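Local coordinates for VESB protease (Vibrio cholerae, PDB 4LK4), which is a secreted protease of the trypsin-like S1 family that probably cleaves peptide bonds as a serine endopeptidase, at residues A[11-17]-A[154-159]; A[72-76]-A[151-155]; A[87-93]-A[248-253]; A[102-106]-A[237-241]; A[126-131]-A[162-166]. The protein carries 1 engineered substitution. The contacts are given in a common frame with arbitrary orientation. Residue numbers count along the deposited sequence, not the author numbering.

Contact 1 of 5, residues A[11-17]-A[154-159]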
# COMPACT_ATOMS: atom_id res chain seq x y z
N ILE A 11 13.33 -8.31 -22.93
CA ILE A 11 14.23 -7.34 -22.32
C ILE A 11 14.99 -8.06 -21.22
O ILE A 11 14.58 -8.10 -20.08
CB ILE A 11 13.45 -6.14 -21.73
CG1 ILE A 11 12.49 -5.55 -22.79
CG2 ILE A 11 14.43 -5.09 -21.26
CD1 ILE A 11 11.11 -5.19 -22.27
N ILE A 12 16.11 -8.64 -21.59
CA ILE A 12 16.83 -9.60 -20.76
C ILE A 12 17.62 -8.85 -19.68
O ILE A 12 17.61 -9.22 -18.51
CB ILE A 12 17.71 -10.48 -21.68
CG1 ILE A 12 16.83 -11.58 -22.29
CG2 ILE A 12 18.90 -11.08 -20.96
CD1 ILE A 12 17.07 -11.85 -23.77
N ASN A 13 18.28 -7.78 -20.09
CA ASN A 13 18.95 -6.88 -19.16
C ASN A 13 18.05 -5.67 -19.02
O ASN A 13 17.25 -5.34 -19.91
CB ASN A 13 20.32 -6.43 -19.70
CG ASN A 13 21.24 -7.60 -20.00
OD1 ASN A 13 21.42 -8.00 -21.14
ND2 ASN A 13 21.82 -8.15 -18.95
N GLY A 14 18.19 -4.99 -17.90
CA GLY A 14 17.39 -3.80 -17.67
C GLY A 14 17.79 -2.78 -18.70
O GLY A 14 18.91 -2.80 -19.19
N SER A 15 16.87 -1.86 -18.97
CA SER A 15 17.03 -0.92 -20.06
C SER A 15 16.13 0.29 -19.82
O SER A 15 15.07 0.16 -19.24
CB SER A 15 16.66 -1.64 -21.37
OG SER A 15 16.36 -0.73 -22.41
N ASN A 16 16.57 1.45 -20.30
CA ASN A 16 15.76 2.65 -20.20
C ASN A 16 14.37 2.35 -20.78
O ASN A 16 14.25 1.86 -21.87
CB ASN A 16 16.40 3.80 -20.99
CG ASN A 16 17.60 4.45 -20.29
OD1 ASN A 16 17.97 4.16 -19.14
ND2 ASN A 16 18.23 5.37 -21.01
N ALA A 17 13.31 2.60 -20.03
CA ALA A 17 11.97 2.30 -20.54
C ALA A 17 11.54 3.29 -21.65
O ALA A 17 12.12 4.35 -21.80
CB ALA A 17 10.97 2.32 -19.40
N ILE A 154 16.44 7.78 -14.93
CA ILE A 154 15.56 7.32 -16.01
C ILE A 154 14.87 6.00 -15.62
O ILE A 154 15.51 5.04 -15.15
CB ILE A 154 16.39 7.11 -17.30
CG1 ILE A 154 17.22 8.35 -17.64
CG2 ILE A 154 15.53 6.69 -18.51
CD1 ILE A 154 16.47 9.44 -18.35
N LEU A 155 13.57 5.96 -15.85
CA LEU A 155 12.80 4.76 -15.59
C LEU A 155 13.34 3.58 -16.40
O LEU A 155 13.52 3.67 -17.60
CB LEU A 155 11.33 5.03 -15.92
CG LEU A 155 10.34 3.88 -15.74
CD1 LEU A 155 10.23 3.49 -14.28
CD2 LEU A 155 8.99 4.27 -16.32
N GLN A 156 13.65 2.50 -15.70
CA GLN A 156 14.08 1.26 -16.33
C GLN A 156 12.96 0.19 -16.35
O GLN A 156 12.02 0.22 -15.55
CB GLN A 156 15.21 0.65 -15.55
CG GLN A 156 16.39 1.55 -15.24
CD GLN A 156 17.16 1.81 -16.49
OE1 GLN A 156 17.73 0.89 -17.09
NE2 GLN A 156 17.09 3.03 -16.95
N GLU A 157 13.10 -0.76 -17.26
CA GLU A 157 12.26 -1.94 -17.27
C GLU A 157 13.11 -3.18 -17.51
O GLU A 157 14.24 -3.07 -17.96
CB GLU A 157 11.13 -1.81 -18.31
CG GLU A 157 11.56 -1.37 -19.70
CD GLU A 157 10.44 -1.46 -20.73
OE1 GLU A 157 9.41 -2.08 -20.42
OE2 GLU A 157 10.57 -0.92 -21.86
N VAL A 158 12.60 -4.34 -17.16
CA VAL A 158 13.27 -5.60 -17.44
C VAL A 158 12.26 -6.75 -17.42
O VAL A 158 11.25 -6.71 -16.71
CB VAL A 158 14.39 -5.86 -16.43
CG1 VAL A 158 13.83 -6.03 -15.03
CG2 VAL A 158 15.25 -7.06 -16.83
N ASP A 159 12.52 -7.77 -18.21
CA ASP A 159 11.66 -8.93 -18.19
C ASP A 159 12.16 -9.96 -17.19
O ASP A 159 13.36 -10.10 -16.96
CB ASP A 159 11.51 -9.53 -19.58
CG ASP A 159 10.51 -8.76 -20.44
OD1 ASP A 159 9.68 -7.98 -19.88
OD2 ASP A 159 10.50 -8.95 -21.67
O HOH W 1 15.94 -10.59 -16.61
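This is an antiparallel beta pairing that lays the N-terminal residues 11-17 along strand 156-162, in the trypsin-like domain. S15 and E157 form a hydrogen-bonded pair (S15 N to E157 O 3.1 Å, E157 N to S15 O 2.9 Å), followed by N16 and Q156 as a non-hydrogen-bonded pair with CA atoms 4.5 Å apart. A17 N then donates to L155 O at 2.7 Å. At I12 and N13, whose CA-to-CB bonds point away, the chain leaves the strand, and it returns where D159 N donates to I11 O at 2.8 Å. I11 N in turn donates to D159 OD2 at 3.2 Å, a carboxylate also held by T136 and by a salt bridge to K206. In active trypsin-like enzymes a free N-terminal isoleucine is buried in the activation pocket. Here the equivalent I11 (sequence IING) lies on the sheet with its N bonded to D159, consistent with an uncleaved, zymogen-like state. At the far end, Q156 curls round with chi1, chi2 and chi3 all near -60°, so that its NE2 donates to N16 OD1 at 2.6 Å and to I154 O at 3.1 Å.

Contact 2 of 5, residues A[72-76]-A[151-155]; sequences AYDLN and FTPIL
Two loops of the trypsin-like domain run in opposite directions and meet at one isolated bridge: residues 72-76, which follow strand 66-70, and residues 151-155, which precede strand 156-162. D74 lies opposite I154, with CA atoms 4.6 Å apart; Y73 opposes L155 (5.2 Å CA to CA) and L75 opposes P153 (4.9 Å CA to CA). Two backbone bonds flank the bridge: L155 N donates to Y73 O at 3.0 Å, and L75 N to P153 O at 2.7 Å. Neither segment is a regular strand. Y73 departs from extended geometry (phi/psi -143/-68), and P153 sits at -80/-1 with a C-gamma endo pucker. Y73 takes the t rotamer (chi2 78°), which lays its ring obliquely along the other loop, Y73 CD1 3.8 Å from L155 CB and Y73 CZ 3.8 Å from I154 CG2. I154 is m,m; L155 is t,p, its CB toward the tyrosine. L75 is m,t: L75 CD1 lies 4.2 Å from F151 CE2, at the edge of that ring (F151 chi1 p), and L75 CB 4.4 Å from P153 CB. D74, chi1 t and chi2 -10°, accepts from N76 N through OD1 at 2.9 Å, an Asx turn directly after the bridge. Two main-chain bonds thus set the register and apolar side chains pack around them, while Y73 OH finds its hydrogen-bond partner in A17 O.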
# COMPACT_ATOMS: atom_id res chain seq x y z
N ALA A 72 5.95 9.78 -13.91
CA ALA A 72 7.36 10.20 -13.86
C ALA A 72 8.13 9.37 -14.87
O ALA A 72 7.74 8.24 -15.15
CB ALA A 72 7.92 9.98 -12.45
N TYR A 73 9.20 9.92 -15.42
CA TYR A 73 10.08 9.15 -16.30
C TYR A 73 11.54 9.52 -16.10
O TYR A 73 12.32 8.71 -15.61
CB TYR A 73 9.66 9.33 -17.74
CG TYR A 73 10.57 8.63 -18.68
CD1 TYR A 73 10.47 7.26 -18.86
CD2 TYR A 73 11.57 9.30 -19.35
CE1 TYR A 73 11.31 6.59 -19.71
CE2 TYR A 73 12.45 8.64 -20.19
CZ TYR A 73 12.30 7.28 -20.37
OH TYR A 73 13.14 6.58 -21.19
N ASP A 74 11.93 10.73 -16.47
CA ASP A 74 13.28 11.28 -16.15
C ASP A 74 13.11 12.09 -14.88
O ASP A 74 12.50 13.18 -14.89
CB ASP A 74 13.76 12.18 -17.27
CG ASP A 74 15.10 12.88 -16.97
OD1 ASP A 74 15.56 12.82 -15.80
OD2 ASP A 74 15.66 13.53 -17.94
N LEU A 75 13.63 11.58 -13.77
CA LEU A 75 13.36 12.25 -12.49
C LEU A 75 13.91 13.68 -12.44
O LEU A 75 13.42 14.48 -11.65
CB LEU A 75 13.86 11.42 -11.30
CG LEU A 75 13.17 10.06 -11.16
CD1 LEU A 75 13.96 9.13 -10.30
CD2 LEU A 75 11.81 10.19 -10.56
N ASN A 76 14.90 14.00 -13.27
CA ASN A 76 15.43 15.36 -13.35
C ASN A 76 14.61 16.34 -14.19
O ASN A 76 14.99 17.51 -14.34
CB ASN A 76 16.86 15.31 -13.90
CG ASN A 76 17.90 15.18 -12.82
OD1 ASN A 76 17.66 15.48 -11.66
ND2 ASN A 76 19.07 14.75 -13.21
N PHE A 151 22.23 5.38 -8.57
CA PHE A 151 21.21 5.06 -9.58
C PHE A 151 20.77 6.18 -10.59
O PHE A 151 20.86 7.38 -10.35
CB PHE A 151 19.94 4.45 -8.93
CG PHE A 151 18.99 5.49 -8.35
CD1 PHE A 151 19.18 6.01 -7.04
CD2 PHE A 151 17.92 5.99 -9.11
CE1 PHE A 151 18.33 6.99 -6.51
CE2 PHE A 151 17.06 6.97 -8.58
CZ PHE A 151 17.27 7.47 -7.28
N THR A 152 20.26 5.75 -11.72
CA THR A 152 19.95 6.64 -12.83
C THR A 152 18.61 7.33 -12.72
O THR A 152 17.67 6.75 -12.21
CB THR A 152 19.99 5.78 -14.10
OG1 THR A 152 21.34 5.76 -14.53
CG2 THR A 152 19.17 6.25 -15.19
N PRO A 153 18.48 8.53 -13.31
CA PRO A 153 17.21 9.23 -13.16
C PRO A 153 16.12 8.75 -14.09
O PRO A 153 15.00 9.24 -14.02
CB PRO A 153 17.59 10.69 -13.43
CG PRO A 153 18.78 10.62 -14.30
CD PRO A 153 19.46 9.31 -14.07
N ILE A 154 16.44 7.78 -14.93
CA ILE A 154 15.56 7.32 -16.01
C ILE A 154 14.87 6.00 -15.62
O ILE A 154 15.51 5.04 -15.15
CB ILE A 154 16.39 7.11 -17.30
CG1 ILE A 154 17.22 8.35 -17.64
CG2 ILE A 154 15.53 6.69 -18.51
CD1 ILE A 154 16.47 9.44 -18.35
N LEU A 155 13.57 5.96 -15.85
CA LEU A 155 12.80 4.76 -15.59
C LEU A 155 13.34 3.58 -16.40
O LEU A 155 13.52 3.67 -17.60
CB LEU A 155 11.33 5.03 -15.92
CG LEU A 155 10.34 3.88 -15.74
CD1 LEU A 155 10.23 3.49 -14.28
CD2 LEU A 155 8.99 4.27 -16.32

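Contact 3 of 5, residues A[87-93]-A[248-253]; sequences QKIYRHL and LSYDQV
Strand 87-91 of the trypsin-like domain and strand 248-250 cross almost at right angles, their N-to-C directions 92° apart and their axes 7.9 Å at closest approach, and every direct hydrogen bond between the segments uses a side chain. The nearest CA pairs are Y90 with Q252 (6.3 Å) and K88 with D251 (7.4 Å). Both segments are largely extended except at Q252 (phi/psi -84/-56) and Q87 (-119/-32), which opens a classic beta bulge where Q87 and K88 both face E108. Q252, with chi1 and chi2 t and chi3 24°, clamps the R91 main chain: R91 N donates to Q252 OE1 at 2.9 Å, and Q252 NE2 to R91 O at 2.7 Å. Y90, chi1 m, accepts from Y250 N at its OH (2.9 Å), and the same OH is hydrogen-bonded to E108, which also binds S249 OG and Q87 NE2. A water donates to I89 O (2.9 Å) and Y250 O (2.7 Å) and accepts from Q252 N (3.1 Å). The R91 guanidinium turns to D59 and A55 O. K88 NZ stays 4.1 Å from D251 OD1, beyond a salt bridge; D251 OD2 accepts from T269 N. Y90 CE2 lies 3.7 Å from Y250 CE1, over one face of the Y250 ring (chi1 p), and L93 CD2 is 3.7 Å from V253 CG2. This polar, water-containing seam is an interdomain junction, joining the six-stranded trypsin-fold barrel to the C-terminal Ig-like beta domain.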
# COMPACT_ATOMS: atom_id res chain seq x y z
N GLN A 87 -1.49 12.45 1.46
CA GLN A 87 -2.17 12.90 2.66
C GLN A 87 -2.47 11.76 3.62
O GLN A 87 -2.44 11.98 4.83
CB GLN A 87 -3.40 13.75 2.36
CG GLN A 87 -4.69 13.00 2.12
CD GLN A 87 -5.88 13.94 1.90
OE1 GLN A 87 -5.74 15.17 2.00
NE2 GLN A 87 -7.05 13.36 1.61
N LYS A 88 -2.74 10.55 3.13
CA LYS A 88 -2.85 9.39 4.01
C LYS A 88 -2.16 8.15 3.45
O LYS A 88 -2.06 7.95 2.24
CB LYS A 88 -4.33 9.08 4.31
CG LYS A 88 -5.06 10.13 5.14
CD LYS A 88 -4.86 9.90 6.63
CE LYS A 88 -5.10 11.14 7.52
NZ LYS A 88 -6.18 12.06 7.07
N ILE A 89 -1.71 7.30 4.35
CA ILE A 89 -1.15 6.02 4.02
C ILE A 89 -1.96 4.91 4.73
O ILE A 89 -2.25 5.02 5.92
CB ILE A 89 0.34 5.99 4.37
CG1 ILE A 89 1.10 6.88 3.36
CG2 ILE A 89 0.91 4.57 4.24
CD1 ILE A 89 2.58 7.06 3.62
N TYR A 90 -2.35 3.89 3.98
CA TYR A 90 -2.96 2.70 4.55
C TYR A 90 -2.03 1.53 4.29
O TYR A 90 -1.71 1.24 3.15
CB TYR A 90 -4.36 2.43 3.95
CG TYR A 90 -5.21 3.65 4.02
CD1 TYR A 90 -5.20 4.60 3.02
CD2 TYR A 90 -5.97 3.90 5.12
CE1 TYR A 90 -5.96 5.76 3.12
CE2 TYR A 90 -6.75 5.03 5.22
CZ TYR A 90 -6.73 5.97 4.22
OH TYR A 90 -7.51 7.12 4.36
N ARG A 91 -1.55 0.89 5.35
CA ARG A 91 -0.75 -0.32 5.18
C ARG A 91 -1.55 -1.52 5.60
O ARG A 91 -2.45 -1.41 6.41
CB ARG A 91 0.48 -0.24 6.06
CG ARG A 91 1.38 0.96 5.76
CD ARG A 91 2.29 1.19 6.95
NE ARG A 91 3.63 0.72 6.67
CZ ARG A 91 4.50 0.27 7.57
NH1 ARG A 91 4.19 0.15 8.86
NH2 ARG A 91 5.71 -0.10 7.13
N HIS A 92 -1.21 -2.69 5.09
CA HIS A 92 -1.92 -3.87 5.52
C HIS A 92 -1.71 -4.06 7.00
O HIS A 92 -0.60 -3.96 7.48
CB HIS A 92 -1.46 -5.10 4.78
CG HIS A 92 -2.51 -6.17 4.72
ND1 HIS A 92 -2.76 -7.01 5.78
CD2 HIS A 92 -3.40 -6.50 3.76
CE1 HIS A 92 -3.74 -7.83 5.47
NE2 HIS A 92 -4.15 -7.54 4.25
N LEU A 93 -2.78 -4.30 7.75
CA LEU A 93 -2.68 -4.40 9.19
C LEU A 93 -2.03 -5.71 9.66
O LEU A 93 -1.62 -5.82 10.82
CB LEU A 93 -4.04 -4.18 9.84
CG LEU A 93 -4.55 -2.73 9.72
CD1 LEU A 93 -5.90 -2.61 10.41
CD2 LEU A 93 -3.58 -1.73 10.35
N LEU A 248 -13.26 6.76 1.64
CA LEU A 248 -13.40 6.98 3.06
C LEU A 248 -11.98 7.19 3.56
O LEU A 248 -11.20 6.24 3.63
CB LEU A 248 -14.04 5.75 3.73
CG LEU A 248 -14.14 5.75 5.26
CD1 LEU A 248 -14.82 7.03 5.73
CD2 LEU A 248 -14.87 4.52 5.80
N SER A 249 -11.65 8.43 3.88
CA SER A 249 -10.32 8.78 4.34
C SER A 249 -10.24 8.85 5.85
O SER A 249 -11.00 9.58 6.51
CB SER A 249 -9.90 10.12 3.76
OG SER A 249 -8.64 10.49 4.27
N TYR A 250 -9.28 8.15 6.41
CA TYR A 250 -9.11 8.14 7.84
C TYR A 250 -7.69 7.81 8.35
O TYR A 250 -6.85 7.26 7.63
CB TYR A 250 -10.09 7.14 8.41
CG TYR A 250 -9.85 5.71 8.00
CD1 TYR A 250 -10.26 5.24 6.74
CD2 TYR A 250 -9.21 4.83 8.85
CE1 TYR A 250 -10.04 3.92 6.36
CE2 TYR A 250 -8.97 3.51 8.47
CZ TYR A 250 -9.40 3.05 7.22
OH TYR A 250 -9.20 1.72 6.88
N ASP A 251 -7.47 8.13 9.62
CA ASP A 251 -6.27 7.74 10.35
C ASP A 251 -6.33 6.24 10.63
O ASP A 251 -7.22 5.76 11.38
CB ASP A 251 -6.16 8.51 11.68
CG ASP A 251 -6.22 10.02 11.50
OD1 ASP A 251 -5.37 10.54 10.76
OD2 ASP A 251 -7.10 10.69 12.08
N GLN A 252 -5.40 5.50 10.06
CA GLN A 252 -5.40 4.06 10.20
C GLN A 252 -4.71 3.62 11.49
O GLN A 252 -5.31 2.93 12.30
CB GLN A 252 -4.69 3.41 9.03
CG GLN A 252 -5.00 1.93 8.88
CD GLN A 252 -4.01 1.23 7.95
OE1 GLN A 252 -2.89 1.68 7.76
NE2 GLN A 252 -4.43 0.10 7.40
N VAL A 253 -3.46 4.02 11.69
CA VAL A 253 -2.64 3.46 12.75
C VAL A 253 -2.10 4.60 13.54
O VAL A 253 -1.41 5.46 13.01
CB VAL A 253 -1.44 2.64 12.21
CG1 VAL A 253 -0.57 2.13 13.35
CG2 VAL A 253 -1.90 1.45 11.40
O HOH W 2 -4.28 6.47 7.39

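Contact 4 of 5, residues A[102-106]-A[237-241]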
# COMPACT_ATOMS: atom_id res chain seq x y z
N ASN A 102 2.45 -9.65 3.51
CA ASN A 102 1.41 -8.67 3.31
C ASN A 102 1.99 -7.31 3.10
O ASN A 102 1.53 -6.33 3.67
CB ASN A 102 0.43 -8.70 4.46
CG ASN A 102 0.02 -10.11 4.81
OD1 ASN A 102 -0.46 -10.86 3.95
ND2 ASN A 102 0.23 -10.49 6.06
N ASP A 103 3.01 -7.26 2.24
CA ASP A 103 3.76 -6.05 2.00
C ASP A 103 3.03 -5.22 0.97
O ASP A 103 3.37 -5.21 -0.20
CB ASP A 103 5.16 -6.39 1.51
CG ASP A 103 6.09 -5.19 1.48
OD1 ASP A 103 5.78 -4.14 2.08
OD2 ASP A 103 7.17 -5.32 0.84
N ILE A 104 1.99 -4.53 1.42
CA ILE A 104 1.22 -3.73 0.52
C ILE A 104 0.67 -2.51 1.23
O ILE A 104 0.37 -2.56 2.42
CB ILE A 104 0.09 -4.57 -0.08
CG1 ILE A 104 -0.63 -3.80 -1.18
CG2 ILE A 104 -0.87 -5.04 1.00
CD1 ILE A 104 -1.60 -4.65 -1.98
N ALA A 105 0.54 -1.42 0.47
CA ALA A 105 0.07 -0.15 0.99
C ALA A 105 -0.61 0.69 -0.06
O ALA A 105 -0.32 0.57 -1.22
CB ALA A 105 1.25 0.63 1.58
N ILE A 106 -1.49 1.58 0.38
CA ILE A 106 -2.14 2.56 -0.48
C ILE A 106 -1.70 3.95 -0.04
O ILE A 106 -1.70 4.24 1.15
CB ILE A 106 -3.68 2.50 -0.36
CG1 ILE A 106 -4.22 1.18 -0.91
CG2 ILE A 106 -4.35 3.68 -1.05
CD1 ILE A 106 -3.85 0.94 -2.36
N PHE A 237 -4.94 -9.68 -3.34
CA PHE A 237 -5.22 -8.49 -2.54
C PHE A 237 -6.29 -7.52 -3.09
O PHE A 237 -6.47 -6.43 -2.54
CB PHE A 237 -3.90 -7.74 -2.22
CG PHE A 237 -3.12 -8.33 -1.05
CD1 PHE A 237 -3.72 -8.47 0.20
CD2 PHE A 237 -1.82 -8.76 -1.20
CE1 PHE A 237 -3.01 -9.02 1.26
CE2 PHE A 237 -1.11 -9.32 -0.17
CZ PHE A 237 -1.71 -9.45 1.07
N ARG A 238 -7.03 -7.93 -4.11
CA ARG A 238 -8.00 -7.05 -4.75
C ARG A 238 -9.03 -6.47 -3.78
O ARG A 238 -9.32 -5.27 -3.84
CB ARG A 238 -8.68 -7.78 -5.89
CG ARG A 238 -7.73 -8.16 -7.02
CD ARG A 238 -7.04 -6.94 -7.58
NE ARG A 238 -8.02 -5.91 -7.88
CZ ARG A 238 -8.69 -5.81 -9.03
NH1 ARG A 238 -8.47 -6.65 -10.02
NH2 ARG A 238 -9.59 -4.84 -9.18
N ASP A 239 -9.57 -7.31 -2.88
CA ASP A 239 -10.53 -6.82 -1.91
C ASP A 239 -9.90 -5.86 -0.93
O ASP A 239 -10.54 -4.87 -0.54
CB ASP A 239 -11.17 -7.97 -1.11
CG ASP A 239 -12.08 -8.84 -1.96
OD1 ASP A 239 -12.39 -8.46 -3.11
OD2 ASP A 239 -12.47 -9.90 -1.48
N TRP A 240 -8.67 -6.15 -0.51
CA TRP A 240 -8.03 -5.25 0.45
C TRP A 240 -7.83 -3.88 -0.20
O TRP A 240 -8.06 -2.83 0.41
CB TRP A 240 -6.73 -5.84 0.98
CG TRP A 240 -6.09 -4.95 1.98
CD1 TRP A 240 -6.30 -4.96 3.33
CD2 TRP A 240 -5.17 -3.89 1.71
NE1 TRP A 240 -5.55 -3.98 3.92
CE2 TRP A 240 -4.85 -3.30 2.95
CE3 TRP A 240 -4.60 -3.37 0.54
CZ2 TRP A 240 -3.99 -2.22 3.06
CZ3 TRP A 240 -3.75 -2.30 0.65
CH2 TRP A 240 -3.45 -1.73 1.91
N ILE A 241 -7.46 -3.91 -1.48
CA ILE A 241 -7.22 -2.68 -2.24
C ILE A 241 -8.51 -1.90 -2.42
O ILE A 241 -8.54 -0.71 -2.23
CB ILE A 241 -6.61 -2.98 -3.62
CG1 ILE A 241 -5.19 -3.53 -3.42
CG2 ILE A 241 -6.55 -1.72 -4.49
CD1 ILE A 241 -4.66 -4.29 -4.59
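I104 is the bump here, and the hollow is made by three side chains around the first turn of helix 238-243. Its CG2 lies over two aromatic faces: it is 4.3 Å from the F237 ring centroid, 2° off the normal, and 4.2 Å from the centroid of the W240 six-membered ring, 18° off, both CH-pi contacts. I104 CD1 lies 3.9 Å from F237 CB and 4.0 Å from I241 CG1. This is the C-terminal helix of the trypsin fold, closing against barrel strand 105-109 just after D103, which bonds H56 ND1 and so matches the triad aspartate of that fold. Two residues along, I106 forms a second bump: CG1 meets W240 CZ3 at 3.8 Å, and CD1 approaches I241 CG2 at 4.3 Å. W240, chi1 t, thus wedges over the strand, its CH2 4.0 Å from A105 CA. F237 occupies the helix N-cap position. N102 OD1 abuts the ring edge, 3.4 Å from F237 CZ, while N102 ND2 binds S94 O.

Contact 5 of 5, residues A[126-131]-A[162-166]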
# COMPACT_ATOMS: atom_id res chain seq x y z
N ARG A 126 -3.62 -14.62 -11.09
CA ARG A 126 -2.33 -15.15 -10.65
C ARG A 126 -2.29 -16.66 -10.62
O ARG A 126 -1.33 -17.28 -11.09
CB ARG A 126 -1.97 -14.64 -9.27
CG ARG A 126 -1.30 -15.66 -8.36
CD ARG A 126 0.17 -15.47 -8.41
NE ARG A 126 0.96 -16.56 -7.84
CZ ARG A 126 1.49 -17.54 -8.55
NH1 ARG A 126 1.21 -17.67 -9.83
NH2 ARG A 126 2.27 -18.42 -7.96
N THR A 127 -3.30 -17.28 -10.05
CA THR A 127 -3.29 -18.74 -10.00
C THR A 127 -3.55 -19.37 -11.37
O THR A 127 -3.33 -20.56 -11.50
CB THR A 127 -4.23 -19.34 -8.93
OG1 THR A 127 -5.59 -19.06 -9.26
CG2 THR A 127 -3.92 -18.77 -7.56
N SER A 128 -3.95 -18.57 -12.38
CA SER A 128 -4.14 -19.06 -13.78
C SER A 128 -2.89 -19.16 -14.62
O SER A 128 -2.90 -19.73 -15.70
CB SER A 128 -5.07 -18.12 -14.55
OG SER A 128 -6.26 -17.89 -13.82
N LEU A 129 -1.82 -18.54 -14.13
CA LEU A 129 -0.61 -18.34 -14.91
C LEU A 129 0.34 -19.51 -14.73
O LEU A 129 0.68 -19.85 -13.61
CB LEU A 129 0.07 -17.05 -14.45
CG LEU A 129 -0.68 -15.74 -14.72
CD1 LEU A 129 0.20 -14.56 -14.34
CD2 LEU A 129 -1.15 -15.62 -16.16
N PRO A 130 0.78 -20.11 -15.84
CA PRO A 130 1.80 -21.14 -15.67
C PRO A 130 3.16 -20.51 -15.37
O PRO A 130 3.37 -19.33 -15.67
CB PRO A 130 1.85 -21.80 -17.04
CG PRO A 130 1.50 -20.69 -17.97
CD PRO A 130 0.42 -19.94 -17.26
N ALA A 131 4.04 -21.31 -14.79
CA ALA A 131 5.42 -20.92 -14.56
C ALA A 131 6.01 -20.54 -15.90
O ALA A 131 5.64 -21.09 -16.92
CB ALA A 131 6.21 -22.07 -13.92
N LEU A 162 7.92 -15.88 -14.37
CA LEU A 162 7.23 -16.44 -13.19
C LEU A 162 7.86 -17.77 -12.80
O LEU A 162 8.14 -18.57 -13.65
CB LEU A 162 5.74 -16.61 -13.47
CG LEU A 162 4.80 -16.95 -12.31
CD1 LEU A 162 4.90 -15.99 -11.12
CD2 LEU A 162 3.37 -17.00 -12.84
N VAL A 163 8.12 -17.95 -11.50
CA VAL A 163 8.69 -19.16 -10.91
C VAL A 163 7.60 -20.02 -10.24
O VAL A 163 6.59 -19.48 -9.80
CB VAL A 163 9.70 -18.73 -9.81
CG1 VAL A 163 10.30 -19.92 -9.06
CG2 VAL A 163 10.80 -17.86 -10.40
N SER A 164 7.80 -21.34 -10.18
CA SER A 164 6.86 -22.27 -9.47
C SER A 164 6.72 -21.85 -8.04
O SER A 164 7.71 -21.65 -7.36
CB SER A 164 7.36 -23.74 -9.47
OG SER A 164 7.59 -24.24 -10.81
N GLN A 165 5.49 -21.73 -7.55
CA GLN A 165 5.33 -21.37 -6.18
C GLN A 165 6.02 -22.36 -5.22
O GLN A 165 6.66 -21.93 -4.28
CB GLN A 165 3.86 -21.16 -5.81
CG GLN A 165 3.68 -20.37 -4.50
CD GLN A 165 3.95 -18.89 -4.62
OE1 GLN A 165 3.93 -18.33 -5.69
NE2 GLN A 165 4.17 -18.24 -3.49
N SER A 166 5.96 -23.66 -5.47
CA SER A 166 6.62 -24.57 -4.49
C SER A 166 8.13 -24.27 -4.44
O SER A 166 8.77 -24.37 -3.39
CB SER A 166 6.34 -26.04 -4.79
OG SER A 166 6.90 -26.40 -6.04
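L162 is the centre of this contact, with 104 Å² covered by the other segment; R126 (68 Å²) and A131 (61 Å²) follow. The L162 side chain, chi1 t and chi2 p, projects into a cup formed by R126, L129, P130 and A131. Its CD2 lies 3.7 Å from L129 CB, 3.7 Å from P130 O and 3.8 Å from R126 NH1, while its CD1 sits over one face of the R126 guanidinium. R126 reaches across with chi1 (141°) and chi2 (97°) between the usual wells and chi3 t. R126 NH2 donates to Q165 OE1 at 2.8 Å, near the plane of the guanidinium, so one planar group offers its face to a leucine and its edge to an amide. A131 closes the side of the cup: its CA is 5.0 Å from L162 CA and its CB 4.0 Å from S164 OG. Structural packing with one side-chain hydrogen bond, the contact joins helix 125-128 to the turn between strand 156-162 and helix 165-172. R126 and L162 also lie on F185 of strand 184-189, and R126 and L129 on L212 of strand 211-216.

How the contacts relate
Contact 4 is buried, centred 6 Å from the chain's centre, without hydrogen bonds between its segments and mainly apolar; contact 3, 9 Å out, is partly buried, and contacts 1, 2 and 5 lie 22-24 Å out, mixing exposed and buried residues. Contacts 1 and 2 share I154 and L155 and are linked by a hydrogen bond between Y73 OH and A17 O (2.5 Å), so one connection serves a beta pairing and a loop bridge, both held by main-chain bonds. Contacts 3 and 4 join through neighbouring barrel strands, yet contact 3 spans two domains with side-chain and water bonds. Contact 5 continues from contact 1 but relies on L162 packing and an R126-Q165 side-chain bond.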